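Local coordinates for response regulator CheY-like protein (Mesorhizobium loti, PDB 3SNK), which forms the CheY-like receiver part of a longer pilus assembly protein that, as a whole, probably binds and hydrolyses ATP, at residues D48-G53 and E80-W85; V93-T98 and L114-D119. All blocks are in the same frame, centred on the assembly; numbering follows the deposited sequence. Where two conformers were deposited one is given.

Interaction 1: D48-G53 and E80-W85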
ATOM      1  N   ASP A  48      -7.562   4.596  -6.256  1.00 69.20           N
ATOM      2  CA  ASP A  48      -7.539   4.326  -7.690  1.00 69.43           C
ATOM      3  C   ASP A  48      -6.283   4.860  -8.426  1.00 68.42           C
ATOM      4  O   ASP A  48      -6.036   4.401  -9.544  1.00 67.57           O
ATOM      5  CB  ASP A  48      -8.821   4.838  -8.364  1.00 76.48           C
ATOM      6  CG  ASP A  48     -10.093   4.112  -7.929  1.00 94.75           C
ATOM      7  OD1 ASP A  48      -9.980   3.045  -7.270  1.00 93.06           O
ATOM      8  OD2 ASP A  48     -11.202   4.599  -8.265  1.00106.28           O
ATOM      9  N   ASP A  49      -5.461   5.747  -7.797  1.00 62.04           N
ATOM     10  CA  ASP A  49      -4.218   6.278  -8.397  1.00 60.68           C
ATOM     11  C   ASP A  49      -3.141   5.188  -8.499  1.00 58.62           C
ATOM     12  O   ASP A  49      -2.163   5.334  -9.243  1.00 56.73           O
ATOM     13  CB  ASP A  49      -3.675   7.498  -7.643  1.00 63.41           C
ATOM     14  CG  ASP A  49      -4.313   8.824  -8.072  1.00 80.38           C
ATOM     15  OD1 ASP A  49      -5.559   8.867  -8.228  1.00 80.12           O
ATOM     16  OD2 ASP A  49      -3.570   9.818  -8.223  1.00 91.77           O
ATOM     17  N   PHE A  50      -3.346   4.086  -7.762  1.00 50.46           N
ATOM     18  CA  PHE A  50      -2.459   2.935  -7.795  1.00 45.68           C
ATOM     19  C   PHE A  50      -2.443   2.330  -9.215  1.00 51.64           C
ATOM     20  O   PHE A  50      -1.389   1.898  -9.685  1.00 49.22           O
ATOM     21  CB  PHE A  50      -2.924   1.903  -6.761  1.00 45.42           C
ATOM     22  CG  PHE A  50      -2.217   0.574  -6.847  1.00 43.96           C
ATOM     23  CD1 PHE A  50      -1.002   0.371  -6.205  1.00 44.06           C
ATOM     24  CD2 PHE A  50      -2.762  -0.476  -7.584  1.00 46.10           C
ATOM     25  CE1 PHE A  50      -0.344  -0.868  -6.285  1.00 43.06           C
ATOM     26  CE2 PHE A  50      -2.093  -1.709  -7.678  1.00 45.60           C
ATOM     27  CZ  PHE A  50      -0.893  -1.891  -7.029  1.00 41.34           C
ATOM     28  N   LEU A  51      -3.616   2.327  -9.897  1.00 53.01           N
ATOM     29  CA  LEU A  51      -3.801   1.763 -11.235  1.00 54.81           C
ATOM     30  C   LEU A  51      -2.945   2.448 -12.296  1.00 60.59           C
ATOM     31  O   LEU A  51      -2.705   1.860 -13.351  1.00 59.50           O
ATOM     32  CB  LEU A  51      -5.277   1.846 -11.651  1.00 58.53           C
ATOM     33  CG  LEU A  51      -6.286   1.065 -10.796  1.00 63.91           C
ATOM     34  CD1 LEU A  51      -7.702   1.417 -11.199  1.00 67.41           C
ATOM     35  CD2 LEU A  51      -6.067  -0.448 -10.911  1.00 63.73           C
ATOM     36  N   LYS A  52      -2.490   3.680 -12.022  1.00 58.42           N
ATOM     37  CA  LYS A  52      -1.692   4.475 -12.950  1.00 60.14           C
ATOM     38  C   LYS A  52      -0.231   4.052 -12.966  1.00 60.61           C
ATOM     39  O   LYS A  52       0.488   4.375 -13.907  1.00 60.87           O
ATOM     40  CB  LYS A  52      -1.798   5.970 -12.599  1.00 64.99           C
ATOM     41  CG  LYS A  52      -3.127   6.608 -12.967  1.00 80.01           C
ATOM     42  CD  LYS A  52      -3.290   7.929 -12.223  1.00 93.90           C
ATOM     43  CE  LYS A  52      -4.617   8.594 -12.475  1.00106.99           C
ATOM     44  NZ  LYS A  52      -4.645   9.972 -11.917  1.00119.27           N
ATOM     45  N   GLY A  53       0.207   3.344 -11.933  1.00 54.70           N
ATOM     46  CA  GLY A  53       1.596   2.926 -11.823  1.00 52.50           C
ATOM     47  C   GLY A  53       2.470   4.057 -11.302  1.00 56.75           C
ATOM     48  O   GLY A  53       1.974   5.159 -11.032  1.00 55.50           O
ATOM     49  N   GLU A  80      -2.445  -6.895 -13.149  1.00 43.60           N
ATOM     50  CA  GLU A  80      -1.586  -6.379 -14.218  1.00 43.28           C
ATOM     51  C   GLU A  80      -1.084  -5.002 -13.837  1.00 45.60           C
ATOM     52  O   GLU A  80       0.076  -4.703 -14.105  1.00 44.55           O
ATOM     53  CB  GLU A  80      -2.312  -6.313 -15.572  1.00 45.79           C
ATOM     54  CG  GLU A  80      -2.660  -7.656 -16.188  1.00 51.39           C
ATOM     55  CD  GLU A  80      -3.992  -8.251 -15.764  1.00 63.02           C
ATOM     56  OE1 GLU A  80      -4.569  -7.804 -14.744  1.00 56.88           O
ATOM     57  OE2 GLU A  80      -4.437  -9.205 -16.438  1.00 57.88           O
ATOM     58  N   ALA A  81      -1.941  -4.170 -13.197  1.00 43.55           N
ATOM     59  CA  ALA A  81      -1.540  -2.838 -12.731  1.00 43.94           C
ATOM     60  C   ALA A  81      -0.485  -2.958 -11.621  1.00 45.38           C
ATOM     61  O   ALA A  81       0.403  -2.111 -11.547  1.00 46.30           O
ATOM     62  CB  ALA A  81      -2.742  -2.021 -12.258  1.00 46.58           C
ATOM     63  N   ARG A  82      -0.540  -4.015 -10.791  1.00 40.03           N
ATOM     64  CA  ARG A  82       0.473  -4.218  -9.748  0.50 37.40           C
ATOM     65  C   ARG A  82       1.850  -4.351 -10.416  1.00 40.31           C
ATOM     66  O   ARG A  82       2.834  -3.825  -9.896  1.00 39.03           O
ATOM     67  CB  ARG A  82       0.152  -5.448  -8.877  0.50 33.56           C
ATOM     68  CG  ARG A  82       0.999  -5.584  -7.608  0.50 35.59           C
ATOM     69  CD  ARG A  82       2.310  -6.350  -7.825  0.50 29.87           C
ATOM     70  NE  ARG A  82       2.950  -6.684  -6.555  0.50 24.17           N
ATOM     71  CZ  ARG A  82       3.994  -6.040  -6.035  0.50 32.92           C
ATOM     72  NH1 ARG A  82       4.580  -5.059  -6.709  0.50 25.01           N
ATOM     73  NH2 ARG A  82       4.470  -6.389  -4.846  0.50 21.96           N
ATOM     74  N   ALA A  83       1.913  -5.041 -11.583  1.00 36.38           N
ATOM     75  CA  ALA A  83       3.170  -5.235 -12.346  1.00 34.90           C
ATOM     76  C   ALA A  83       3.757  -3.921 -12.848  1.00 39.02           C
ATOM     77  O   ALA A  83       4.930  -3.901 -13.195  1.00 40.46           O
ATOM     78  CB  ALA A  83       2.955  -6.201 -13.504  1.00 35.64           C
ATOM     79  N   LEU A  84       2.978  -2.819 -12.893  1.00 39.59           N
ATOM     80  CA  LEU A  84       3.494  -1.496 -13.283  1.00 41.37           C
ATOM     81  C   LEU A  84       4.508  -0.998 -12.241  1.00 44.90           C
ATOM     82  O   LEU A  84       5.437  -0.245 -12.570  1.00 44.93           O
ATOM     83  CB  LEU A  84       2.354  -0.453 -13.432  1.00 42.81           C
ATOM     84  CG  LEU A  84       1.359  -0.654 -14.585  1.00 49.01           C
ATOM     85  CD1 LEU A  84       0.160   0.277 -14.428  1.00 50.52           C
ATOM     86  CD2 LEU A  84       2.019  -0.433 -15.957  1.00 50.99           C
ATOM     87  N   TRP A  85       4.310  -1.432 -10.985  1.00 40.67           N
ATOM     88  CA  TRP A  85       5.133  -1.115  -9.813  1.00 39.45           C
ATOM     89  C   TRP A  85       6.325  -2.070  -9.693  1.00 44.71           C
ATOM     90  O   TRP A  85       7.106  -1.954  -8.756  1.00 44.94           O
ATOM     91  CB  TRP A  85       4.270  -1.181  -8.541  1.00 37.64           C
ATOM     92  CG  TRP A  85       3.215  -0.128  -8.501  1.00 40.01           C
ATOM     93  CD1 TRP A  85       1.959  -0.202  -9.041  1.00 43.47           C
ATOM     94  CD2 TRP A  85       3.403   1.237  -8.117  1.00 40.87           C
ATOM     95  NE1 TRP A  85       1.311   0.999  -8.891  1.00 43.77           N
ATOM     96  CE2 TRP A  85       2.175   1.902  -8.317  1.00 45.68           C
ATOM     97  CE3 TRP A  85       4.481   1.952  -7.561  1.00 42.46           C
ATOM     98  CZ2 TRP A  85       2.002   3.255  -8.012  1.00 46.78           C
ATOM     99  CZ3 TRP A  85       4.297   3.281  -7.221  1.00 44.94           C
ATOM    100  CH2 TRP A  85       3.074   3.921  -7.455  1.00 46.71           C
TER
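In this CheY-like receiver fold, a parallel alpha/beta domain, the 3-10 turn 48-52 takes the place after the second strand where receivers usually carry a full helix, and it packs through F50 and G53 against W85 of the segment 80-85. The evidence for a specific fit lies in the indole, which is held on both faces and at its edge. Over one face runs the F50 ring as an offset stack, its centroid 4.5 Å from that of the five-membered ring of W85 and the planes only 11° apart. Over the opposite face lies the backbone of G53, with G53 C 3.4 Å from W85 CZ2 near the rim. At the edge, W85 NE1 donates to F50 O over 3.0 Å with an N-H...O angle of 170°, in the carbonyl plane and on a lone pair. F50 O also accepts from G53 N, so that G53 N closes the turn and W85 NE1 ties it to the indole, both through the same oxygen. F50 has CG anti to its backbone N (chi1 171°), and its CZ reaches R82 CA at 3.8 Å. In the conformer given, the R82 guanidinium turns away to the carbonyl oxygens of M108, N109 and V88. V63 of strand 62-68 touches both rings and L65 touches F50, which joins the stack to the sheet.

G53 has a positive phi, and a side chain there would collide with L84 CB, which lies 3.8 Å from G53 CA; both facts suit glycine. Alongside, L51 CD2 touches A81 CB at 3.9 Å, and L84 CD1 lies 3.4 Å from the carbonyl oxygen L51 O.

Interaction 2: V93-T98 and L114-D119; sequences VSDELT and LHKPLD
The H115 imidazole has E96 N at its edge, near the ring plane, 3.6 Å from H115 CE1, while S94 O and D95 C approach obliquely. H115 CG is anti to its backbone N (chi1 -174°), and the ring's CE1 edge faces E96 N. The two strands pair in parallel through hydrogen bonds: S94 N donates to L114 O at 3.0 Å, nearly along the C=O axis, and K116 N to S94 O at 3.3 Å from above the carbonyl plane. A water donates to both S94 OG and L114 O. On the face that carries V93 and L114, V93 CG1 lies 3.8 Å from K116 CG and V93 CG2 3.8 Å from L118 CD2, each pair of side chains crossing at about a right angle. An alanine at V93 would probably open a gap beside L118 CD2 and K116 CG, leaving the lysine stem freer to shift. The K116 amine forms salt bridges with D23 and D66, and the peptide before P117 is cis. A cis lysine-proline step after the last strand, its amine paired with aspartates, is the arrangement found at receiver-domain phosphorylation sites, consistent with such a site here.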
ATOM      1  N   VAL A  93      -3.515  -3.268   3.165  1.00 45.18           N
ATOM      2  CA  VAL A  93      -4.343  -2.989   4.325  1.00 46.93           C
ATOM      3  C   VAL A  93      -5.776  -3.158   3.859  1.00 53.53           C
ATOM      4  O   VAL A  93      -6.191  -2.573   2.849  1.00 51.82           O
ATOM      5  CB  VAL A  93      -4.084  -1.600   4.985  1.00 50.39           C
ATOM      6  CG1 VAL A  93      -4.858  -1.462   6.299  1.00 52.16           C
ATOM      7  CG2 VAL A  93      -2.595  -1.365   5.212  1.00 48.95           C
ATOM      8  N   SER A  94      -6.530  -3.974   4.576  1.00 52.72           N
ATOM      9  CA  SER A  94      -7.925  -4.168   4.233  1.00 54.53           C
ATOM     10  C   SER A  94      -8.722  -4.532   5.451  1.00 60.43           C
ATOM     11  O   SER A  94      -8.162  -4.900   6.487  1.00 60.44           O
ATOM     12  CB  SER A  94      -8.060  -5.272   3.180  1.00 57.90           C
ATOM     13  OG  SER A  94      -7.917  -6.560   3.762  1.00 63.78           O
ATOM     14  N   ASP A  95     -10.046  -4.493   5.303  1.00 59.34           N
ATOM     15  CA  ASP A  95     -10.979  -5.025   6.293  1.00 61.90           C
ATOM     16  C   ASP A  95     -11.082  -6.516   5.920  1.00 62.43           C
ATOM     17  O   ASP A  95     -10.240  -6.982   5.150  1.00 58.03           O
ATOM     18  CB  ASP A  95     -12.316  -4.267   6.232  1.00 67.31           C
ATOM     19  CG  ASP A  95     -12.214  -2.833   6.722  1.00 82.59           C
ATOM     20  OD1 ASP A  95     -12.006  -2.635   7.950  1.00 86.75           O
ATOM     21  OD2 ASP A  95     -12.346  -1.907   5.886  1.00 86.21           O
ATOM     22  N   GLU A  96     -12.072  -7.256   6.407  1.00 61.04           N
ATOM     23  CA  GLU A  96     -12.185  -8.670   6.028  1.00 62.37           C
ATOM     24  C   GLU A  96     -12.563  -8.793   4.561  1.00 64.07           C
ATOM     25  O   GLU A  96     -13.322  -7.969   4.040  1.00 63.56           O
ATOM     26  CB  GLU A  96     -13.214  -9.412   6.907  1.00 69.18           C
ATOM     27  CG  GLU A  96     -12.920 -10.902   7.018  1.00 86.91           C
ATOM     28  CD  GLU A  96     -14.131 -11.802   7.188  1.00119.66           C
ATOM     29  OE1 GLU A  96     -14.854 -11.649   8.200  1.00118.24           O
ATOM     30  OE2 GLU A  96     -14.336 -12.684   6.322  1.00119.30           O
ATOM     31  N   LEU A  97     -12.003  -9.805   3.893  1.00 58.53           N
ATOM     32  CA  LEU A  97     -12.242 -10.094   2.483  1.00 57.14           C
ATOM     33  C   LEU A  97     -12.905 -11.451   2.290  1.00 63.12           C
ATOM     34  O   LEU A  97     -12.801 -12.301   3.179  1.00 61.81           O
ATOM     35  CB  LEU A  97     -10.901 -10.104   1.722  1.00 52.10           C
ATOM     36  CG  LEU A  97     -10.066  -8.831   1.725  1.00 53.67           C
ATOM     37  CD1 LEU A  97      -8.735  -9.061   0.994  1.00 51.08           C
ATOM     38  CD2 LEU A  97     -10.839  -7.638   1.127  1.00 55.46           C
ATOM     39  N   THR A  98     -13.514 -11.674   1.096  1.00 62.43           N
ATOM     40  CA  THR A  98     -14.077 -12.972   0.695  1.00 66.47           C
ATOM     41  C   THR A  98     -12.953 -13.796   0.130  1.00 70.74           C
ATOM     42  O   THR A  98     -11.878 -13.254  -0.153  1.00 66.52           O
ATOM     43  CB  THR A  98     -15.242 -12.847  -0.323  1.00 77.48           C
ATOM     44  OG1 THR A  98     -14.789 -12.222  -1.522  1.00 79.46           O
ATOM     45  CG2 THR A  98     -16.458 -12.131   0.239  1.00 77.47           C
ATOM     46  N   LEU A 114      -2.220  -6.373   6.364  1.00 50.37           N
ATOM     47  CA  LEU A 114      -2.604  -5.767   7.636  1.00 52.08           C
ATOM     48  C   LEU A 114      -4.103  -5.545   7.679  1.00 59.16           C
ATOM     49  O   LEU A 114      -4.714  -5.230   6.656  1.00 57.78           O
ATOM     50  CB  LEU A 114      -1.827  -4.461   7.869  1.00 51.36           C
ATOM     51  CG  LEU A 114      -0.275  -4.567   7.730  1.00 55.61           C
ATOM     52  CD1 LEU A 114       0.380  -3.196   7.825  1.00 54.90           C
ATOM     53  CD2 LEU A 114       0.333  -5.513   8.773  1.00 59.17           C
ATOM     54  N   HIS A 115      -4.705  -5.788   8.847  1.00 60.71           N
ATOM     55  CA  HIS A 115      -6.143  -5.692   9.084  1.00 64.06           C
ATOM     56  C   HIS A 115      -6.451  -4.425   9.883  1.00 72.88           C
ATOM     57  O   HIS A 115      -5.801  -4.165  10.895  1.00 73.44           O
ATOM     58  CB  HIS A 115      -6.626  -6.974   9.803  1.00 67.98           C
ATOM     59  CG  HIS A 115      -8.111  -7.082   9.995  1.00 75.26           C
ATOM     60  ND1 HIS A 115      -8.965  -7.348   8.933  1.00 77.78           N
ATOM     61  CD2 HIS A 115      -8.842  -7.023  11.139  1.00 80.76           C
ATOM     62  CE1 HIS A 115     -10.185  -7.398   9.454  1.00 80.70           C
ATOM     63  NE2 HIS A 115     -10.164  -7.203  10.778  1.00 82.76           N
ATOM     64  N   LYS A 116      -7.437  -3.636   9.412  1.00 72.73           N
ATOM     65  CA  LYS A 116      -7.882  -2.376  10.017  1.00 74.97           C
ATOM     66  C   LYS A 116      -8.717  -2.606  11.298  1.00 84.86           C
ATOM     67  O   LYS A 116      -9.569  -3.499  11.300  1.00 86.48           O
ATOM     68  CB  LYS A 116      -8.709  -1.570   9.014  1.00 78.51           C
ATOM     69  CG  LYS A 116      -7.950  -0.452   8.325  1.00 90.48           C
ATOM     70  CD  LYS A 116      -8.883   0.331   7.411  1.00 93.78           C
ATOM     71  CE  LYS A 116      -8.200   1.454   6.677  1.00 88.11           C
ATOM     72  NZ  LYS A 116      -9.156   2.173   5.804  1.00 88.15           N
ATOM     73  N   PRO A 117      -8.530  -1.811  12.387  1.00 84.82           N
ATOM     74  CA  PRO A 117      -7.570  -0.700  12.559  1.00 83.87           C
ATOM     75  C   PRO A 117      -6.158  -1.220  12.807  1.00 89.04           C
ATOM     76  O   PRO A 117      -5.965  -2.090  13.663  1.00 88.95           O
ATOM     77  CB  PRO A 117      -8.139   0.064  13.769  1.00 87.97           C
ATOM     78  CG  PRO A 117      -8.836  -0.978  14.589  1.00 94.36           C
ATOM     79  CD  PRO A 117      -9.342  -2.019  13.611  1.00 89.85           C
ATOM     80  N   LEU A 118      -5.172  -0.738  12.029  1.00 87.60           N
ATOM     81  CA  LEU A 118      -3.815  -1.245  12.229  1.00 87.93           C
ATOM     82  C   LEU A 118      -3.158  -0.569  13.413  1.00 93.64           C
ATOM     83  O   LEU A 118      -3.351   0.628  13.628  1.00 93.66           O
ATOM     84  CB  LEU A 118      -2.903  -1.171  10.977  1.00 85.76           C
ATOM     85  CG  LEU A 118      -2.804   0.116  10.130  1.00 89.99           C
ATOM     86  CD1 LEU A 118      -1.966   1.203  10.806  1.00 91.00           C
ATOM     87  CD2 LEU A 118      -2.121  -0.193   8.817  1.00 90.87           C
ATOM     88  N   ASP A 119      -2.414  -1.355  14.205  1.00 91.88           N
ATOM     89  CA  ASP A 119      -1.662  -0.827  15.338  1.00 93.57           C
ATOM     90  C   ASP A 119      -0.351  -0.243  14.797  1.00 94.89           C
ATOM     91  O   ASP A 119       0.059  -0.572  13.669  1.00 92.85           O
ATOM     92  CB  ASP A 119      -1.425  -1.903  16.429  1.00 98.44           C
ATOM     93  CG  ASP A 119      -0.845  -3.220  15.936  1.00111.26           C
ATOM     94  OD1 ASP A 119      -1.487  -3.868  15.076  1.00112.28           O
ATOM     95  OD2 ASP A 119       0.218  -3.632  16.453  1.00116.69           O
TER
HETATM   96  O   HOH W   1      -5.018  -7.008   4.286  1.00 51.76           O

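In the fold
From the N terminus the chain lays down strand 15-20, helix 24-36 and strand 40-45 before entering the first segment of interaction 1. That contact closes a loop of 26 intervening residues, including strand 62-68, and ties the turn after the second strand to segment 80-85, into which helix 78-82 leads. The chain then runs into strand 90-94, where interaction 2 opens; it closes after helix 99-107, completing a beta-alpha-beta unit with edge strand 112-115. The two loops follow in series, neither nested nor crossed. Their centres are 20 Å apart on opposite sides of the chain's centre, and their nearest atoms stay about 10 Å apart, so the two do not touch.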